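Long-range contact in terminal oxygenase component of carbazole 1,9a-dioxygenase (Nocardioides aromaticivorans, PDB 3GCF), which probably starts carbazole breakdown by dioxygenation, as the terminal oxygenase passing electrons from a Rieske [2Fe-2S] cluster to a non-heme iron centre: residues A[98-110]-A[113-127]. Residues are numbered along the deposited sequence; the frame is centred on the assembly and turned at random.
Sequences YHGWTYDLDDGRL and VLTSPGSPVIGKIGI. With FES (Fe2/s2 (inorganic) cluster), chain Q.
Leu-110 is gripped at both backbone ends by the loop that follows its own hairpin: its N donates to Ile-125 O (2.7 Å, nearly straight at 171°), and its O accepts from Gly-123 N at 3.0 Å. A chi1 of 179° sets CG of Leu-110 opposite the backbone N and carries CD2 to Val-121 CG2 (3.8 Å) and over one face of the Trp-101 indole. CD1 of Leu-110 rests on the Tyr-103 ring, whose opposite face carries Ile-127 CD1 in a CH-pi contact 3.8 Å from the centroid. Ile-127 is fixed by its backbone N, which donates to Gly-108 O. Beyond Leu-110, Ile-125 sends CD1 crosswise to Trp-101 CZ3 at 3.7 Å. Val-113 CG2 also covers the indole, and cluster sulfur S1 faces its other side, 3.3 Å from Trp-101 CD1. Shortening Trp-101 to an alanine is likely to leave Leu-110, Val-113 and Ile-125 without the ring they share and to thin the cover over S1. At the other end of the contact, Thr-115 OG1 donates to the backbone O of His-99, whose ND1 binds FE2 2.1 Å away alongside His-77. This is the cluster-binding part of the Rieske domain: strand 101-104 runs between 93-95 and 110-113, Ile-127 reaches Ile-71 of strand 67-72, and His-99 NE2 is hydrogen-bonded to Asp-186 of the second subunit.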
ATOM      1  N   TYR A  98      19.060  -4.469  20.720  1.00  8.04           N
ATOM      2  CA  TYR A  98      17.948  -4.627  21.655  1.00  7.92           C
ATOM      3  C   TYR A  98      18.302  -5.133  23.058  1.00  8.56           C
ATOM      4  O   TYR A  98      18.066  -4.422  24.035  1.00  7.28           O
ATOM      5  CB  TYR A  98      16.870  -5.510  21.013  1.00  6.98           C
ATOM      6  CG  TYR A  98      15.456  -5.229  21.484  1.00  8.90           C
ATOM      7  CD1 TYR A  98      15.152  -4.079  22.220  1.00  8.10           C
ATOM      8  CD2 TYR A  98      14.423  -6.124  21.211  1.00  8.90           C
ATOM      9  CE1 TYR A  98      13.853  -3.835  22.673  1.00  7.88           C
ATOM     10  CE2 TYR A  98      13.125  -5.889  21.659  1.00 11.13           C
ATOM     11  CZ  TYR A  98      12.847  -4.745  22.392  1.00 10.36           C
ATOM     12  OH  TYR A  98      11.565  -4.526  22.855  1.00 13.44           O
ATOM     13  N   HIS A  99      18.849  -6.344  23.169  1.00  8.29           N
ATOM     14  CA  HIS A  99      19.227  -6.888  24.478  1.00  7.07           C
ATOM     15  C   HIS A  99      20.712  -7.252  24.536  1.00  9.22           C
ATOM     16  O   HIS A  99      21.151  -7.953  25.450  1.00  6.51           O
ATOM     17  CB  HIS A  99      18.410  -8.140  24.832  1.00  6.86           C
ATOM     18  CG  HIS A  99      16.928  -7.957  24.728  1.00  7.03           C
ATOM     19  ND1 HIS A  99      16.240  -8.126  23.546  1.00  6.48           N
ATOM     20  CD2 HIS A  99      16.003  -7.624  25.658  1.00  6.60           C
ATOM     21  CE1 HIS A  99      14.953  -7.907  23.755  1.00  8.57           C
ATOM     22  NE2 HIS A  99      14.783  -7.600  25.028  1.00  9.45           N
ATOM     23  N   GLY A 100      21.478  -6.799  23.547  1.00  9.69           N
ATOM     24  CA  GLY A 100      22.905  -7.079  23.540  1.00 10.06           C
ATOM     25  C   GLY A 100      23.398  -8.467  23.154  1.00  9.87           C
ATOM     26  O   GLY A 100      24.567  -8.780  23.373  1.00  9.55           O
ATOM     27  N   TRP A 101      22.543  -9.320  22.600  1.00  8.98           N
ATOM     28  CA  TRP A 101      23.029 -10.638  22.197  1.00 10.54           C
ATOM     29  C   TRP A 101      24.142 -10.385  21.178  1.00 10.66           C
ATOM     30  O   TRP A 101      23.963  -9.616  20.231  1.00 11.44           O
ATOM     31  CB  TRP A 101      21.901 -11.469  21.585  1.00  8.82           C
ATOM     32  CG  TRP A 101      20.970 -12.061  22.610  1.00  8.40           C
ATOM     33  CD1 TRP A 101      20.635 -11.525  23.827  1.00  5.68           C
ATOM     34  CD2 TRP A 101      20.206 -13.268  22.481  1.00  8.44           C
ATOM     35  NE1 TRP A 101      19.708 -12.322  24.458  1.00  7.22           N
ATOM     36  CE2 TRP A 101      19.427 -13.398  23.655  1.00  8.79           C
ATOM     37  CE3 TRP A 101      20.101 -14.251  21.485  1.00  8.88           C
ATOM     38  CZ2 TRP A 101      18.553 -14.473  23.860  1.00  7.83           C
ATOM     39  CZ3 TRP A 101      19.232 -15.320  21.689  1.00  7.99           C
ATOM     40  CH2 TRP A 101      18.468 -15.420  22.870  1.00  8.39           C
ATOM     41  N   THR A 102      25.289 -11.023  21.384  1.00 11.25           N
ATOM     42  CA  THR A 102      26.447 -10.824  20.520  1.00  9.94           C
ATOM     43  C   THR A 102      26.863 -12.098  19.799  1.00 11.25           C
ATOM     44  O   THR A 102      26.989 -13.165  20.405  1.00 11.51           O
ATOM     45  CB  THR A 102      27.614 -10.270  21.358  1.00 10.35           C
ATOM     46  OG1 THR A 102      27.164  -9.098  22.048  1.00  9.76           O
ATOM     47  CG2 THR A 102      28.801  -9.901  20.479  1.00  8.67           C
ATOM     48  N   TYR A 103      27.088 -11.978  18.497  1.00 11.50           N
ATOM     49  CA  TYR A 103      27.450 -13.129  17.685  1.00 11.79           C
ATOM     50  C   TYR A 103      28.831 -13.071  17.054  1.00 13.01           C
ATOM     51  O   TYR A 103      29.335 -11.998  16.708  1.00 13.01           O
ATOM     52  CB  TYR A 103      26.423 -13.322  16.569  1.00 10.34           C
ATOM     53  CG  TYR A 103      24.986 -13.367  17.038  1.00 10.11           C
ATOM     54  CD1 TYR A 103      24.306 -12.196  17.374  1.00  8.45           C
ATOM     55  CD2 TYR A 103      24.309 -14.580  17.150  1.00  8.37           C
ATOM     56  CE1 TYR A 103      22.984 -12.231  17.809  1.00  8.80           C
ATOM     57  CE2 TYR A 103      22.984 -14.626  17.586  1.00 11.16           C
ATOM     58  CZ  TYR A 103      22.331 -13.446  17.912  1.00  8.40           C
ATOM     59  OH  TYR A 103      21.022 -13.480  18.323  1.00  8.94           O
ATOM     60  N   ASP A 104      29.423 -14.253  16.898  1.00 13.93           N
ATOM     61  CA  ASP A 104      30.735 -14.420  16.280  1.00 15.04           C
ATOM     62  C   ASP A 104      30.474 -14.446  14.774  1.00 14.58           C
ATOM     63  O   ASP A 104      29.728 -15.294  14.286  1.00 14.11           O
ATOM     64  CB  ASP A 104      31.342 -15.756  16.727  1.00 16.95           C
ATOM     65  CG  ASP A 104      32.723 -15.999  16.153  1.00 22.80           C
ATOM     66  OD1 ASP A 104      32.898 -15.891  14.918  1.00 23.36           O
ATOM     67  OD2 ASP A 104      33.640 -16.314  16.943  1.00 27.34           O
ATOM     68  N   LEU A 105      31.076 -13.525  14.035  1.00 14.85           N
ATOM     69  CA  LEU A 105      30.849 -13.484  12.595  1.00 16.92           C
ATOM     70  C   LEU A 105      31.348 -14.714  11.841  1.00 17.67           C
ATOM     71  O   LEU A 105      30.795 -15.064  10.804  1.00 18.60           O
ATOM     72  CB  LEU A 105      31.480 -12.226  11.995  1.00 14.53           C
ATOM     73  CG  LEU A 105      30.855 -10.890  12.404  1.00 15.81           C
ATOM     74  CD1 LEU A 105      31.613  -9.760  11.727  1.00 14.37           C
ATOM     75  CD2 LEU A 105      29.383 -10.854  12.007  1.00 14.37           C
ATOM     76  N   ASP A 106      32.374 -15.382  12.357  1.00 17.67           N
ATOM     77  CA  ASP A 106      32.911 -16.549  11.666  1.00 18.19           C
ATOM     78  C   ASP A 106      32.001 -17.766  11.647  1.00 17.46           C
ATOM     79  O   ASP A 106      32.002 -18.517  10.677  1.00 16.43           O
ATOM     80  CB  ASP A 106      34.270 -16.952  12.248  1.00 20.73           C
ATOM     81  CG  ASP A 106      35.355 -15.940  11.942  1.00 24.56           C
ATOM     82  OD1 ASP A 106      35.321 -15.352  10.839  1.00 28.12           O
ATOM     83  OD2 ASP A 106      36.250 -15.742  12.795  1.00 29.08           O
ATOM     84  N   ASP A 107      31.218 -17.965  12.702  1.00 16.77           N
ATOM     85  CA  ASP A 107      30.336 -19.128  12.752  1.00 16.80           C
ATOM     86  C   ASP A 107      28.901 -18.799  13.152  1.00 14.14           C
ATOM     87  O   ASP A 107      28.072 -19.694  13.282  1.00 13.99           O
ATOM     88  CB  ASP A 107      30.901 -20.185  13.713  1.00 18.48           C
ATOM     89  CG  ASP A 107      31.041 -19.663  15.134  1.00 21.49           C
ATOM     90  OD1 ASP A 107      30.382 -18.656  15.464  1.00 22.75           O
ATOM     91  OD2 ASP A 107      31.798 -20.265  15.925  1.00 23.68           O
ATOM     92  N   GLY A 108      28.615 -17.520  13.366  1.00 13.27           N
ATOM     93  CA  GLY A 108      27.264 -17.114  13.725  1.00 12.24           C
ATOM     94  C   GLY A 108      26.758 -17.507  15.103  1.00 13.61           C
ATOM     95  O   GLY A 108      25.589 -17.267  15.433  1.00 11.95           O
ATOM     96  N   ARG A 109      27.629 -18.102  15.912  1.00 12.95           N
ATOM     97  CA  ARG A 109      27.261 -18.532  17.258  1.00 15.04           C
ATOM     98  C   ARG A 109      27.126 -17.377  18.248  1.00 13.77           C
ATOM     99  O   ARG A 109      27.846 -16.383  18.165  1.00 13.49           O
ATOM    100  CB  ARG A 109      28.309 -19.512  17.799  1.00 18.58           C
ATOM    101  CG  ARG A 109      28.348 -20.872  17.110  1.00 24.83           C
ATOM    102  CD  ARG A 109      27.652 -21.930  17.965  1.00 29.18           C
ATOM    103  NE  ARG A 109      26.356 -22.319  17.420  1.00 29.73           N
ATOM    104  CZ  ARG A 109      25.445 -23.022  18.088  1.00 29.89           C
ATOM    105  NH1 ARG A 109      25.684 -23.412  19.332  1.00 30.18           N
ATOM    106  NH2 ARG A 109      24.298 -23.341  17.508  1.00 28.36           N
ATOM    107  N   LEU A 110      26.195 -17.519  19.187  1.00 13.75           N
ATOM    108  CA  LEU A 110      25.996 -16.520  20.231  1.00 12.62           C
ATOM    109  C   LEU A 110      27.163 -16.709  21.213  1.00 14.11           C
ATOM    110  O   LEU A 110      27.278 -17.757  21.845  1.00 14.82           O
ATOM    111  CB  LEU A 110      24.670 -16.771  20.949  1.00 11.02           C
ATOM    112  CG  LEU A 110      24.335 -15.822  22.099  1.00 12.50           C
ATOM    113  CD1 LEU A 110      24.107 -14.424  21.540  1.00 12.21           C
ATOM    114  CD2 LEU A 110      23.098 -16.312  22.836  1.00 10.64           C
ATOM    115  N   VAL A 113      26.200 -12.048  25.902  1.00 15.58           N
ATOM    116  CA  VAL A 113      24.982 -11.281  26.113  1.00 13.51           C
ATOM    117  C   VAL A 113      25.346 -10.132  27.043  1.00 13.44           C
ATOM    118  O   VAL A 113      25.483 -10.304  28.260  1.00 13.61           O
ATOM    119  CB  VAL A 113      23.866 -12.140  26.742  1.00 12.89           C
ATOM    120  CG1 VAL A 113      22.607 -11.296  26.950  1.00 10.64           C
ATOM    121  CG2 VAL A 113      23.550 -13.316  25.829  1.00 12.07           C
ATOM    122  N   LEU A 114      25.528  -8.964  26.443  1.00 12.87           N
ATOM    123  CA  LEU A 114      25.895  -7.750  27.155  1.00 10.97           C
ATOM    124  C   LEU A 114      25.030  -7.426  28.366  1.00 11.27           C
ATOM    125  O   LEU A 114      25.521  -6.847  29.335  1.00 10.45           O
ATOM    126  CB  LEU A 114      25.863  -6.570  26.182  1.00 11.37           C
ATOM    127  CG  LEU A 114      27.105  -6.264  25.333  1.00 14.62           C
ATOM    128  CD1 LEU A 114      28.004  -7.475  25.201  1.00 12.35           C
ATOM    129  CD2 LEU A 114      26.653  -5.752  23.980  1.00 10.75           C
ATOM    130  N   THR A 115      23.751  -7.792  28.317  1.00  8.44           N
ATOM    131  CA  THR A 115      22.830  -7.501  29.411  1.00  9.74           C
ATOM    132  C   THR A 115      22.744  -8.605  30.463  1.00 10.69           C
ATOM    133  O   THR A 115      22.073  -8.447  31.481  1.00 10.50           O
ATOM    134  CB  THR A 115      21.399  -7.263  28.889  1.00  9.59           C
ATOM    135  OG1 THR A 115      20.964  -8.416  28.155  1.00  8.44           O
ATOM    136  CG2 THR A 115      21.351  -6.037  27.995  1.00  7.76           C
ATOM    137  N   SER A 116      23.417  -9.719  30.222  1.00  9.97           N
ATOM    138  CA  SER A 116      23.366 -10.827  31.160  1.00 10.49           C
ATOM    139  C   SER A 116      24.604 -11.703  30.998  1.00  9.26           C
ATOM    140  O   SER A 116      24.536 -12.793  30.440  1.00 11.23           O
ATOM    141  CB  SER A 116      22.084 -11.633  30.911  1.00  9.40           C
ATOM    142  OG  SER A 116      21.949 -12.715  31.813  1.00 11.86           O
ATOM    143  N   PRO A 117      25.757 -11.233  31.499  1.00 11.45           N
ATOM    144  CA  PRO A 117      27.006 -11.993  31.392  1.00 11.21           C
ATOM    145  C   PRO A 117      26.892 -13.417  31.923  1.00 12.83           C
ATOM    146  O   PRO A 117      26.282 -13.651  32.961  1.00 14.74           O
ATOM    147  CB  PRO A 117      27.999 -11.142  32.187  1.00 12.14           C
ATOM    148  CG  PRO A 117      27.127 -10.458  33.205  1.00 12.30           C
ATOM    149  CD  PRO A 117      25.932 -10.058  32.373  1.00 10.94           C
ATOM    150  N   GLY A 118      27.470 -14.364  31.190  1.00 13.15           N
ATOM    151  CA  GLY A 118      27.430 -15.751  31.608  1.00 14.29           C
ATOM    152  C   GLY A 118      26.066 -16.403  31.464  1.00 15.96           C
ATOM    153  O   GLY A 118      25.837 -17.487  32.006  1.00 15.69           O
ATOM    154  N   SER A 119      25.157 -15.752  30.744  1.00 15.78           N
ATOM    155  CA  SER A 119      23.825 -16.307  30.552  1.00 15.13           C
ATOM    156  C   SER A 119      23.939 -17.719  29.980  1.00 16.32           C
ATOM    157  O   SER A 119      24.739 -17.978  29.082  1.00 16.79           O
ATOM    158  CB  SER A 119      23.003 -15.423  29.612  1.00 14.42           C
ATOM    159  OG  SER A 119      21.715 -15.975  29.402  1.00 10.76           O
ATOM    160  N   PRO A 120      23.128 -18.652  30.491  1.00 16.95           N
ATOM    161  CA  PRO A 120      23.150 -20.041  30.029  1.00 16.26           C
ATOM    162  C   PRO A 120      22.814 -20.294  28.556  1.00 17.01           C
ATOM    163  O   PRO A 120      22.991 -21.415  28.070  1.00 17.97           O
ATOM    164  CB  PRO A 120      22.182 -20.737  30.990  1.00 16.10           C
ATOM    165  CG  PRO A 120      21.217 -19.654  31.337  1.00 16.61           C
ATOM    166  CD  PRO A 120      22.118 -18.466  31.548  1.00 15.51           C
ATOM    167  N   VAL A 121      22.337 -19.280  27.835  1.00 15.55           N
ATOM    168  CA  VAL A 121      22.029 -19.493  26.420  1.00 15.39           C
ATOM    169  C   VAL A 121      23.279 -19.348  25.564  1.00 15.22           C
ATOM    170  O   VAL A 121      23.305 -19.788  24.413  1.00 15.16           O
ATOM    171  CB  VAL A 121      20.951 -18.509  25.878  1.00 15.47           C
ATOM    172  CG1 VAL A 121      19.611 -18.788  26.538  1.00 14.77           C
ATOM    173  CG2 VAL A 121      21.387 -17.068  26.097  1.00 13.39           C
ATOM    174  N   ILE A 122      24.312 -18.728  26.125  1.00 14.77           N
ATOM    175  CA  ILE A 122      25.565 -18.533  25.401  1.00 15.93           C
ATOM    176  C   ILE A 122      26.117 -19.884  24.957  1.00 17.74           C
ATOM    177  O   ILE A 122      26.174 -20.828  25.743  1.00 17.20           O
ATOM    178  CB  ILE A 122      26.600 -17.811  26.284  1.00 15.35           C
ATOM    179  CG1 ILE A 122      26.170 -16.356  26.485  1.00 13.91           C
ATOM    180  CG2 ILE A 122      27.986 -17.882  25.647  1.00 12.42           C
ATOM    181  CD1 ILE A 122      26.917 -15.651  27.595  1.00 10.35           C
ATOM    182  N   GLY A 123      26.503 -19.974  23.687  1.00 18.04           N
ATOM    183  CA  GLY A 123      27.029 -21.224  23.165  1.00 17.78           C
ATOM    184  C   GLY A 123      25.962 -22.234  22.770  1.00 18.78           C
ATOM    185  O   GLY A 123      26.275 -23.272  22.189  1.00 21.10           O
ATOM    186  N   LYS A 124      24.702 -21.944  23.077  1.00 18.69           N
ATOM    187  CA  LYS A 124      23.610 -22.856  22.743  1.00 18.34           C
ATOM    188  C   LYS A 124      22.756 -22.316  21.605  1.00 18.46           C
ATOM    189  O   LYS A 124      21.782 -22.946  21.194  1.00 18.91           O
ATOM    190  CB  LYS A 124      22.711 -23.080  23.959  1.00 20.28           C
ATOM    191  CG  LYS A 124      23.374 -23.794  25.128  1.00 24.69           C
ATOM    192  CD  LYS A 124      22.337 -24.136  26.198  1.00 29.76           C
ATOM    193  CE  LYS A 124      22.901 -25.076  27.263  1.00 32.40           C
ATOM    194  NZ  LYS A 124      24.015 -24.455  28.037  1.00 35.28           N
ATOM    195  N   ILE A 125      23.130 -21.155  21.089  1.00 17.58           N
ATOM    196  CA  ILE A 125      22.364 -20.530  20.023  1.00 16.62           C
ATOM    197  C   ILE A 125      23.245 -19.961  18.918  1.00 16.31           C
ATOM    198  O   ILE A 125      24.395 -19.579  19.151  1.00 14.90           O
ATOM    199  CB  ILE A 125      21.481 -19.394  20.609  1.00 17.37           C
ATOM    200  CG1 ILE A 125      20.388 -20.005  21.491  1.00 15.95           C
ATOM    201  CG2 ILE A 125      20.890 -18.536  19.493  1.00 17.26           C
ATOM    202  CD1 ILE A 125      19.426 -18.996  22.069  1.00 14.20           C
ATOM    203  N   GLY A 126      22.695 -19.905  17.711  1.00 14.84           N
ATOM    204  CA  GLY A 126      23.445 -19.352  16.604  1.00 15.19           C
ATOM    205  C   GLY A 126      22.565 -18.972  15.433  1.00 15.60           C
ATOM    206  O   GLY A 126      21.438 -19.451  15.299  1.00 15.36           O
ATOM    207  N   ILE A 127      23.076 -18.092  14.584  1.00 15.17           N
ATOM    208  CA  ILE A 127      22.338 -17.682  13.403  1.00 15.44           C
ATOM    209  C   ILE A 127      23.189 -17.976  12.178  1.00 15.62           C
ATOM    210  O   ILE A 127      24.376 -18.281  12.284  1.00 14.08           O
ATOM    211  CB  ILE A 127      21.966 -16.179  13.436  1.00 16.10           C
ATOM    212  CG1 ILE A 127      23.203 -15.334  13.746  1.00 14.05           C
ATOM    213  CG2 ILE A 127      20.863 -15.939  14.460  1.00 13.15           C
ATOM    214  CD1 ILE A 127      22.914 -13.849  13.772  1.00 14.18           C
TER
HETATM  215 FE1  FES Q 401      18.337  -9.132  19.732  1.00 10.19          FE
HETATM  216 FE2  FES Q 401      16.922  -9.391  22.019  1.00 10.51          FE
HETATM  217  S1  FES Q 401      19.115  -9.352  21.826  1.00 12.38           S
HETATM  218  S2  FES Q 401      16.128  -9.202  19.857  1.00  9.94           S
HETATM  219  O   HOH W   1      25.448 -20.399  13.955  1.00 20.12           O